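Local coordinates for Serine/threonine/tyrosine-interacting protein (Homo sapiens, PDB 2R0B), which acts as a catalytically inactive phosphatase that anchors ERK1 and ERK2 in the nucleus and binds the F-box of FBXW7, keeping it out of its ubiquitin ligase complex, at residues R41-A46 with V61-D66; I37-Q42 with L94-A99; N71-F76 with V141-E146. All blocks are in the same frame, centred on the assembly; numbering follows the deposited sequence.

Contact 1. Residues R41-A46 with V61-D66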
loop_
_atom_site.group_PDB
_atom_site.type_symbol
_atom_site.label_atom_id
_atom_site.label_comp_id
_atom_site.label_asym_id
_atom_site.label_seq_id
_atom_site.Cartn_x
_atom_site.Cartn_y
_atom_site.Cartn_z
ATOM N N ARG A 41 -6.135 -2.321 -7.581
ATOM C CA ARG A 41 -6.663 -1.815 -8.848
ATOM C C ARG A 41 -8.163 -2.095 -8.937
ATOM O O ARG A 41 -8.668 -2.955 -8.206
ATOM C CB ARG A 41 -5.906 -2.460 -10.021
ATOM C CG ARG A 41 -6.354 -3.864 -10.465
ATOM C CD ARG A 41 -6.335 -4.965 -9.399
ATOM N NE ARG A 41 -6.846 -6.209 -9.966
ATOM C CZ ARG A 41 -8.126 -6.555 -10.012
ATOM N NH1 ARG A 41 -8.468 -7.701 -10.599
ATOM N NH2 ARG A 41 -9.066 -5.772 -9.481
ATOM N N GLN A 42 -8.869 -1.353 -9.800
ATOM C CA GLN A 42 -10.253 -1.674 -10.171
ATOM C C GLN A 42 -10.205 -2.793 -11.177
ATOM O O GLN A 42 -9.225 -2.942 -11.891
ATOM C CB GLN A 42 -10.920 -0.507 -10.915
ATOM C CG GLN A 42 -11.061 0.800 -10.210
ATOM C CD GLN A 42 -11.872 1.779 -11.059
ATOM O OE1 GLN A 42 -11.317 2.666 -11.705
ATOM N NE2 GLN A 42 -13.188 1.586 -11.088
ATOM N N ASN A 43 -11.294 -3.538 -11.314
ATOM C CA ASN A 43 -11.312 -4.596 -12.302
ATOM C C ASN A 43 -11.043 -4.063 -13.720
ATOM O O ASN A 43 -10.353 -4.716 -14.506
ATOM C CB ASN A 43 -12.615 -5.387 -12.232
ATOM C CG ASN A 43 -12.737 -6.181 -10.946
ATOM O OD1 ASN A 43 -11.745 -6.697 -10.412
ATOM N ND2 ASN A 43 -13.973 -6.277 -10.428
ATOM N N ILE A 44 -11.537 -2.854 -14.011
ATOM C CA ILE A 44 -11.322 -2.232 -15.323
ATOM C C ILE A 44 -9.860 -1.857 -15.597
ATOM O O ILE A 44 -9.488 -1.711 -16.761
ATOM C CB ILE A 44 -12.211 -0.974 -15.608
ATOM C CG1 ILE A 44 -11.989 0.118 -14.562
ATOM C CG2 ILE A 44 -13.691 -1.365 -15.716
ATOM C CD1 ILE A 44 -12.618 1.449 -14.931
ATOM N N GLU A 45 -9.059 -1.714 -14.530
ATOM C CA GLU A 45 -7.607 -1.510 -14.625
ATOM C C GLU A 45 -6.785 -2.795 -14.729
ATOM O O GLU A 45 -5.563 -2.734 -14.866
ATOM C CB GLU A 45 -7.090 -0.700 -13.419
ATOM C CG GLU A 45 -7.559 0.760 -13.361
ATOM C CD GLU A 45 -7.231 1.439 -12.020
ATOM O OE1 GLU A 45 -7.445 0.794 -10.988
ATOM O OE2 GLU A 45 -6.826 2.637 -11.995
ATOM N N ALA A 46 -7.433 -3.959 -14.625
ATOM C CA ALA A 46 -6.702 -5.229 -14.537
ATOM C C ALA A 46 -5.957 -5.654 -15.826
ATOM O O ALA A 46 -5.100 -6.534 -15.786
ATOM C CB ALA A 46 -7.619 -6.358 -13.992
ATOM N N VAL A 61 -4.183 -9.207 -4.027
ATOM C CA VAL A 61 -4.834 -8.353 -5.047
ATOM C C VAL A 61 -6.154 -7.821 -4.507
ATOM O O VAL A 61 -7.020 -8.597 -4.087
ATOM C CB VAL A 61 -5.063 -9.121 -6.378
ATOM C CG1 VAL A 61 -5.813 -8.254 -7.388
ATOM C CG2 VAL A 61 -3.755 -9.610 -6.959
ATOM N N LEU A 62 -6.304 -6.496 -4.527
ATOM C CA LEU A 62 -7.474 -5.839 -3.945
ATOM C C LEU A 62 -8.200 -5.054 -5.018
ATOM O O LEU A 62 -7.664 -4.089 -5.577
ATOM C CB LEU A 62 -7.091 -4.890 -2.791
ATOM C CG LEU A 62 -6.390 -5.477 -1.565
ATOM C CD1 LEU A 62 -6.002 -4.391 -0.552
ATOM C CD2 LEU A 62 -7.204 -6.576 -0.884
ATOM N N ASP A 63 -9.416 -5.492 -5.299
ATOM C CA ASP A 63 -10.286 -4.817 -6.259
ATOM C C ASP A 63 -10.924 -3.608 -5.561
ATOM O O ASP A 63 -11.917 -3.730 -4.820
ATOM C CB ASP A 63 -11.310 -5.828 -6.775
ATOM C CG ASP A 63 -12.432 -5.193 -7.566
ATOM O OD1 ASP A 63 -12.243 -4.079 -8.095
ATOM O OD2 ASP A 63 -13.520 -5.826 -7.685
ATOM N N ILE A 64 -10.332 -2.435 -5.786
ATOM C CA ILE A 64 -10.741 -1.200 -5.087
ATOM C C ILE A 64 -10.782 -0.042 -6.075
ATOM O O ILE A 64 -9.822 0.147 -6.826
ATOM C CB ILE A 64 -9.720 -0.827 -3.956
ATOM C CG1 ILE A 64 -9.737 -1.894 -2.844
ATOM C CG2 ILE A 64 -10.027 0.591 -3.393
ATOM C CD1 ILE A 64 -8.692 -1.781 -1.778
ATOM N N ALA A 65 -11.881 0.718 -6.081
ATOM C CA ALA A 65 -11.970 1.969 -6.853
ATOM C C ALA A 65 -11.436 3.163 -6.073
ATOM O O ALA A 65 -11.601 3.235 -4.843
ATOM C CB ALA A 65 -13.400 2.225 -7.244
ATOM N N ASP A 66 -10.800 4.101 -6.774
ATOM C CA ASP A 66 -10.353 5.350 -6.142
ATOM C C ASP A 66 -11.450 6.412 -6.123
ATOM O O ASP A 66 -11.476 7.331 -6.944
ATOM C CB ASP A 66 -9.075 5.900 -6.796
ATOM C CG ASP A 66 -8.539 7.131 -6.080
ATOM O OD1 ASP A 66 -8.782 7.257 -4.861
ATOM O OD2 ASP A 66 -7.872 7.972 -6.724
HETATM O O HOH W 1 -10.372 4.228 -9.733
#

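Contact 2. Residues I37-Q42 with L94-A99. With SO4 (sulfate ion), chain B.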
loop_
_atom_site.group_PDB
_atom_site.type_symbol
_atom_site.label_atom_id
_atom_site.label_comp_id
_atom_site.label_asym_id
_atom_site.label_seq_id
_atom_site.Cartn_x
_atom_site.Cartn_y
_atom_site.Cartn_z
ATOM N N ILE A 37 3.750 -8.501 -2.463
ATOM C CA ILE A 37 3.236 -7.317 -3.155
ATOM C C ILE A 37 1.719 -7.196 -2.958
ATOM O O ILE A 37 0.988 -8.170 -3.157
ATOM C CB ILE A 37 3.545 -7.395 -4.673
ATOM C CG1 ILE A 37 5.063 -7.509 -4.908
ATOM C CG2 ILE A 37 2.925 -6.202 -5.426
ATOM C CD1 ILE A 37 5.458 -7.697 -6.368
ATOM N N ILE A 38 1.264 -6.050 -2.476
ATOM C CA ILE A 38 -0.179 -5.748 -2.448
ATOM C C ILE A 38 -0.436 -4.978 -3.745
ATOM O O ILE A 38 0.086 -3.886 -3.938
ATOM C CB ILE A 38 -0.620 -4.935 -1.215
ATOM C CG1 ILE A 38 -0.303 -5.690 0.076
ATOM C CG2 ILE A 38 -2.148 -4.659 -1.285
ATOM C CD1 ILE A 38 -0.713 -4.948 1.352
ATOM N N CYS A 39 -1.232 -5.572 -4.628
ATOM C CA CYS A 39 -1.499 -5.010 -5.968
ATOM C C CYS A 39 -2.954 -4.515 -5.988
ATOM O O CYS A 39 -3.878 -5.340 -5.950
ATOM C CB CYS A 39 -1.256 -6.122 -6.999
ATOM S SG CYS A 39 -1.917 -5.816 -8.675
ATOM N N ILE A 40 -3.158 -3.191 -5.976
ATOM C CA ILE A 40 -4.487 -2.606 -5.809
ATOM C C ILE A 40 -4.928 -1.993 -7.139
ATOM O O ILE A 40 -4.188 -1.215 -7.728
ATOM C CB ILE A 40 -4.497 -1.474 -4.760
ATOM C CG1 ILE A 40 -4.113 -1.997 -3.369
ATOM C CG2 ILE A 40 -5.887 -0.768 -4.740
ATOM C CD1 ILE A 40 -3.442 -0.926 -2.484
ATOM N N ARG A 41 -6.135 -2.321 -7.581
ATOM C CA ARG A 41 -6.663 -1.815 -8.848
ATOM C C ARG A 41 -8.163 -2.095 -8.937
ATOM O O ARG A 41 -8.668 -2.955 -8.206
ATOM C CB ARG A 41 -5.906 -2.460 -10.021
ATOM C CG ARG A 41 -6.354 -3.864 -10.465
ATOM C CD ARG A 41 -6.335 -4.965 -9.399
ATOM N NE ARG A 41 -6.846 -6.209 -9.966
ATOM C CZ ARG A 41 -8.126 -6.555 -10.012
ATOM N NH1 ARG A 41 -8.468 -7.701 -10.599
ATOM N NH2 ARG A 41 -9.066 -5.772 -9.481
ATOM N N GLN A 42 -8.869 -1.353 -9.800
ATOM C CA GLN A 42 -10.253 -1.674 -10.171
ATOM C C GLN A 42 -10.205 -2.793 -11.177
ATOM O O GLN A 42 -9.225 -2.942 -11.891
ATOM C CB GLN A 42 -10.920 -0.507 -10.915
ATOM C CG GLN A 42 -11.061 0.800 -10.210
ATOM C CD GLN A 42 -11.872 1.779 -11.059
ATOM O OE1 GLN A 42 -11.317 2.666 -11.705
ATOM N NE2 GLN A 42 -13.188 1.586 -11.088
ATOM N N LEU A 94 5.993 -4.513 -1.136
ATOM C CA LEU A 94 5.693 -3.375 -1.997
ATOM C C LEU A 94 4.171 -3.225 -2.043
ATOM O O LEU A 94 3.463 -4.191 -2.355
ATOM C CB LEU A 94 6.242 -3.590 -3.416
ATOM C CG LEU A 94 5.689 -2.645 -4.503
ATOM C CD1 LEU A 94 5.986 -1.160 -4.197
ATOM C CD2 LEU A 94 6.243 -3.052 -5.878
ATOM N N VAL A 95 3.665 -2.041 -1.703
ATOM C CA VAL A 95 2.242 -1.733 -1.894
ATOM C C VAL A 95 2.125 -0.787 -3.093
ATOM O O VAL A 95 2.738 0.278 -3.108
ATOM C CB VAL A 95 1.635 -1.019 -0.679
ATOM C CG1 VAL A 95 0.126 -0.773 -0.931
ATOM C CG2 VAL A 95 1.871 -1.829 0.588
ATOM N N HIS A 96 1.354 -1.178 -4.105
ATOM C CA HIS A 96 1.204 -0.334 -5.273
ATOM C C HIS A 96 -0.250 -0.234 -5.698
ATOM O O HIS A 96 -1.055 -1.146 -5.441
ATOM C CB HIS A 96 2.133 -0.778 -6.434
ATOM C CG HIS A 96 1.628 -1.953 -7.216
ATOM N ND1 HIS A 96 0.580 -1.856 -8.113
ATOM C CD2 HIS A 96 2.025 -3.251 -7.234
ATOM C CE1 HIS A 96 0.359 -3.045 -8.648
ATOM N NE2 HIS A 96 1.224 -3.903 -8.138
ATOM N N GLY A 97 -0.582 0.900 -6.318
ATOM C CA GLY A 97 -1.887 1.086 -6.909
ATOM C C GLY A 97 -1.669 1.333 -8.390
ATOM O O GLY A 97 -0.881 0.636 -9.040
ATOM N N ASN A 98 -2.370 2.329 -8.931
ATOM C CA ASN A 98 -2.105 2.807 -10.276
ATOM C C ASN A 98 -1.066 3.928 -10.181
ATOM O O ASN A 98 0.088 3.752 -10.603
ATOM C CB ASN A 98 -3.427 3.272 -10.908
ATOM C CG ASN A 98 -3.262 3.823 -12.302
ATOM O OD1 ASN A 98 -2.170 4.233 -12.699
ATOM N ND2 ASN A 98 -4.372 3.878 -13.057
ATOM N N ALA A 99 -1.463 5.045 -9.573
ATOM C CA ALA A 99 -0.618 6.226 -9.445
ATOM C C ALA A 99 0.234 6.228 -8.170
ATOM O O ALA A 99 1.208 6.966 -8.109
ATOM C CB ALA A 99 -1.470 7.539 -9.515
HETATM S S SO4 B . -3.839 4.988 -6.471
HETATM O O1 SO4 B . -3.311 6.348 -6.569
HETATM O O2 SO4 B . -5.209 5.120 -5.991
HETATM O O3 SO4 B . -3.908 4.341 -7.779
HETATM O O4 SO4 B . -3.038 4.161 -5.571
#

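Contact 3. Residues N71-F76 with V141-E146. With SO4 (sulfate ion), chain C.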
loop_
_atom_site.group_PDB
_atom_site.type_symbol
_atom_site.label_atom_id
_atom_site.label_comp_id
_atom_site.label_asym_id
_atom_site.label_seq_id
_atom_site.Cartn_x
_atom_site.Cartn_y
_atom_site.Cartn_z
ATOM N N ASN A 71 -15.441 1.477 -0.068
ATOM C CA ASN A 71 -15.064 0.970 1.244
ATOM C C ASN A 71 -13.692 0.312 1.196
ATOM O O ASN A 71 -13.510 -0.757 0.573
ATOM C CB ASN A 71 -16.118 -0.036 1.724
ATOM C CG ASN A 71 -15.789 -0.681 3.076
ATOM O OD1 ASN A 71 -14.636 -0.720 3.530
ATOM N ND2 ASN A 71 -16.830 -1.216 3.723
ATOM N N ILE A 72 -12.720 0.942 1.857
ATOM C CA ILE A 72 -11.402 0.307 2.054
ATOM C C ILE A 72 -11.161 -0.132 3.502
ATOM O O ILE A 72 -10.323 -0.984 3.744
ATOM C CB ILE A 72 -10.220 1.214 1.614
ATOM C CG1 ILE A 72 -10.147 2.498 2.457
ATOM C CG2 ILE A 72 -10.292 1.490 0.111
ATOM C CD1 ILE A 72 -8.933 3.411 2.074
ATOM N N ILE A 73 -11.881 0.441 4.465
ATOM C CA ILE A 73 -11.718 0.016 5.869
ATOM C C ILE A 73 -11.947 -1.491 6.062
ATOM O O ILE A 73 -11.269 -2.124 6.872
ATOM C CB ILE A 73 -12.587 0.872 6.834
ATOM C CG1 ILE A 73 -12.249 0.566 8.293
ATOM C CG2 ILE A 73 -14.077 0.694 6.525
ATOM C CD1 ILE A 73 -12.973 1.474 9.301
ATOM N N ARG A 74 -12.871 -2.072 5.285
ATOM C CA ARG A 74 -13.090 -3.521 5.347
ATOM C C ARG A 74 -11.809 -4.362 5.154
ATOM O O ARG A 74 -11.750 -5.509 5.621
ATOM C CB ARG A 74 -14.163 -3.955 4.337
ATOM C CG ARG A 74 -13.764 -3.699 2.879
ATOM C CD ARG A 74 -14.882 -3.979 1.921
ATOM N NE ARG A 74 -14.612 -3.382 0.622
ATOM C CZ ARG A 74 -14.899 -3.946 -0.550
ATOM N NH1 ARG A 74 -15.464 -5.144 -0.616
ATOM N NH2 ARG A 74 -14.605 -3.309 -1.673
ATOM N N PHE A 75 -10.803 -3.798 4.474
ATOM C CA PHE A 75 -9.578 -4.551 4.154
ATOM C C PHE A 75 -8.372 -4.179 5.040
ATOM O O PHE A 75 -7.321 -4.860 4.959
ATOM C CB PHE A 75 -9.168 -4.394 2.668
ATOM C CG PHE A 75 -10.101 -5.073 1.679
ATOM C CD1 PHE A 75 -10.386 -6.431 1.781
ATOM C CD2 PHE A 75 -10.665 -4.349 0.630
ATOM C CE1 PHE A 75 -11.266 -7.036 0.869
ATOM C CE2 PHE A 75 -11.522 -4.942 -0.291
ATOM C CZ PHE A 75 -11.818 -6.291 -0.177
ATOM N N PHE A 76 -8.505 -3.166 5.904
ATOM C CA PHE A 76 -7.381 -2.803 6.771
ATOM C C PHE A 76 -6.838 -3.970 7.629
ATOM O O PHE A 76 -5.643 -4.144 7.695
ATOM C CB PHE A 76 -7.680 -1.553 7.621
ATOM C CG PHE A 76 -7.817 -0.278 6.805
ATOM C CD1 PHE A 76 -7.246 -0.171 5.541
ATOM C CD2 PHE A 76 -8.477 0.823 7.323
ATOM C CE1 PHE A 76 -7.375 1.026 4.787
ATOM C CE2 PHE A 76 -8.611 2.010 6.583
ATOM C CZ PHE A 76 -8.050 2.115 5.328
ATOM N N VAL A 141 -9.707 9.335 3.930
ATOM C CA VAL A 141 -9.213 9.972 5.153
ATOM C C VAL A 141 -10.166 9.709 6.321
ATOM O O VAL A 141 -9.744 9.271 7.398
ATOM C CB VAL A 141 -8.984 11.460 4.973
ATOM C CG1 VAL A 141 -8.569 12.100 6.322
ATOM C CG2 VAL A 141 -7.928 11.701 3.910
ATOM N N HIS A 142 -11.453 9.955 6.094
ATOM C CA HIS A 142 -12.455 9.587 7.082
ATOM C C HIS A 142 -12.355 8.119 7.508
ATOM O O HIS A 142 -12.491 7.820 8.701
ATOM C CB HIS A 142 -13.859 9.914 6.575
ATOM C CG HIS A 142 -14.178 11.372 6.613
ATOM N ND1 HIS A 142 -15.067 11.917 7.519
ATOM C CD2 HIS A 142 -13.692 12.407 5.893
ATOM C CE1 HIS A 142 -15.142 13.223 7.327
ATOM N NE2 HIS A 142 -14.310 13.548 6.350
ATOM N N GLN A 143 -12.148 7.210 6.546
ATOM C CA GLN A 143 -12.105 5.775 6.893
ATOM C C GLN A 143 -10.860 5.415 7.701
ATOM O O GLN A 143 -10.913 4.525 8.561
ATOM C CB GLN A 143 -12.218 4.883 5.660
ATOM C CG GLN A 143 -13.603 4.890 5.054
ATOM C CD GLN A 143 -13.682 4.089 3.791
ATOM O OE1 GLN A 143 -13.359 2.885 3.760
ATOM N NE2 GLN A 143 -14.143 4.741 2.730
ATOM N N LEU A 144 -9.760 6.124 7.438
ATOM C CA LEU A 144 -8.543 5.966 8.242
ATOM C C LEU A 144 -8.788 6.342 9.711
ATOM O O LEU A 144 -8.418 5.608 10.629
ATOM C CB LEU A 144 -7.427 6.808 7.632
ATOM C CG LEU A 144 -6.905 6.090 6.386
ATOM C CD1 LEU A 144 -6.119 7.056 5.496
ATOM C CD2 LEU A 144 -6.048 4.859 6.781
ATOM N N GLN A 145 -9.415 7.498 9.909
ATOM C CA GLN A 145 -9.824 7.970 11.235
ATOM C C GLN A 145 -10.819 7.031 11.929
ATOM O O GLN A 145 -10.738 6.784 13.149
ATOM C CB GLN A 145 -10.357 9.407 11.082
ATOM C CG GLN A 145 -9.278 10.356 10.517
ATOM C CD GLN A 145 -9.835 11.705 10.073
ATOM O OE1 GLN A 145 -10.873 11.780 9.413
ATOM N NE2 GLN A 145 -9.138 12.782 10.434
ATOM N N GLU A 146 -11.732 6.479 11.140
ATOM C CA GLU A 146 -12.766 5.587 11.628
ATOM C C GLU A 146 -12.132 4.287 12.147
ATOM O O GLU A 146 -12.576 3.747 13.145
ATOM C CB GLU A 146 -13.770 5.317 10.496
ATOM C CG GLU A 146 -14.920 4.343 10.797
ATOM C CD GLU A 146 -15.645 3.896 9.542
ATOM O OE1 GLU A 146 -15.347 4.390 8.455
ATOM O OE2 GLU A 146 -16.523 3.002 9.634
HETATM S S SO4 C . -6.474 13.585 13.102
HETATM O O1 SO4 C . -6.395 13.540 14.575
HETATM O O2 SO4 C . -7.244 12.392 12.763
HETATM O O3 SO4 C . -7.125 14.820 12.697
HETATM O O4 SO4 C . -5.107 13.528 12.608
#

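Contact 1. Residues R41-A46 with V61-D66
R41 meets the strand 61-63 with both backbone and side chain. R41 N donates to L62 O at 3.1 Å and R41 O accepts from I64 N. CG lies between the backbone N and the carbonyl carbon (chi1 82°), and the bend at chi2 turns CD toward V61. V61 CG1 then sits over one face of the guanidinium, 3.4 Å from R41 NE. In the plane of that group, R41 NH2 gives a hydrogen bond to N43 OD1 (3.0 Å) and a long salt bridge to D63 OD1 (3.9 Å). An alanine in place of R41 would probably leave D63 without its distant positive partner, N43 OD1 without its main donor and V61 CG1 without the guanidinium face it covers. The site is the C-terminal end of parallel strands 36-41 and 58-63 in the central sheet of the dual-specificity phosphatase fold. An acid suits this exposed edge of the sheet, where D63 OD1 faces R41 and OD2 takes a weak bond from N43 ND2. Q42 extends past small A65, with Q42 CG 3.7 Å from A65 CA. A water weakly bound to Q42 OE1 accepts from D66 N.

Contact 2. Residues I37-Q42 with L94-A99
The phosphate-binding loop (P-loop) of the phosphatase fold follows strand 93-96, which here pairs in parallel with strand 36-41, I38 beside V95 and C39 beside H96. The short strand segments run only 3° apart. Three backbone bonds join them: I38 N to L94 O, H96 N to I38 O and, just before the loop leaves the sheet, I40 N to H96 O. I38 and V95 lie side by side on one face, where I38 packs on helix 76-88 and V95 on V108 of helix 103-116. I40 CD1 reaches V95 CG1 at 3.9 Å; beta-branched residues such as these favour strand geometry and fill a buried face. On the other face is H96. Its CG stands between the backbone N and the carbonyl carbon (chi1 79°). C39 CA packs over one ring face in a CH-pi contact, 4.0 Å from the H96 centroid, while I37 CG2 touches the edge, 3.6 Å from H96 CD2. H96 ND1 donates to a lone pair of G97 O at 3.0 Å; this straight bond fixes the ring's rotation and ties it to the first residue of the loop. G97 CA passes I40 O, a buried carbonyl without a hydrogen-bond partner, at 3.4 Å in a CA-H...O contact. G97 stands where active relatives carry the catalytic cysteine, and a beta carbon built on it would fall 2.1 Å from sulfate O4. N98 N and A99 N both donate to sulfate O3; I101 N, S102 N, R103 and S104 complete the grip. The sulfate, probably from the crystallisation liquor, likely marks the place of a phosphate group. The loop thus still gathers N-H groups around a tetrahedral anion, yet has no thiol at the position of the nucleophile, consistent with catalytic inactivity.

Contact 3. Residues N71-F76 with V141-E146
Q143 OE1 is gripped by two backbone donors at once: I72 N at 2.8 Å and I73 N at 2.9 Å. Both approach in the plane of the side-chain carbonyl, the first on a lone pair and the second with a straighter bond, 164° at the hydrogen. Q143 can reach them because its CG lies anti to the carbonyl carbon (chi1 -71°) and its chain stays extended beyond. At the other end of the same amide, NE2 donates to E70 O, so both polar ends have partners. The residues served lead through the 3-10 turn 73-75 into helix 76-88, and Q143 belongs to helix 138-152 of the phosphatase domain. N71 looks after the next donor: its OD1 accepts from R74 N at 2.8 Å, an Asx motif, and its backbone O takes R74 NE in the plane of the guanidinium. F75 N and F76 N are met by I72 O and I73 O within the turn. Van der Waals contacts close the rest. I73 CD1 lies against the E146 side chain, 3.6 Å from E146 CD, the two side chains crossing at about a right angle. F76 brings CZ to L144 CD2 at 3.7 Å, with Q143 O at the ring's edge; F107 and Y147 add edge-to-face contacts around this buried ring. On helix 138-152, Q145 NE2 donates to O2 of a second sulfate, which R121 also binds and which probably came from the crystallisation liquor. A primary amide suits the place of Q143, since it can accept from the incoming turn and donate to the carbonyl ahead of it: being neutral, it satisfies both N-H groups and the E70 carbonyl without adding a charge of its own.

Contacts 1 and 2 share R41 and Q42 and lie 8 Å apart, centre to centre; strand 36-41 stands between 93-96 and 58-63, and L62 N reaches C39 O at 3.0 Å. They also meet at the anion site: E45 OE2 is 2.9 Å from N98 ND2, a probable hydrogen bond, while E45 OE1 pairs with R103, itself a sulfate ligand. The loop of contact 1 thus supplies a second shell to the P-loop of contact 2. The FBXW7-binding motif F53-Q55 lies in the chain between contact 1's segments. Contact 3 is about 16 Å from either centre; it touches contact 1, I64 CG2 to I72 CG2 at 3.6 Å, but stays about 7 Å from contact 2 at the nearest atoms.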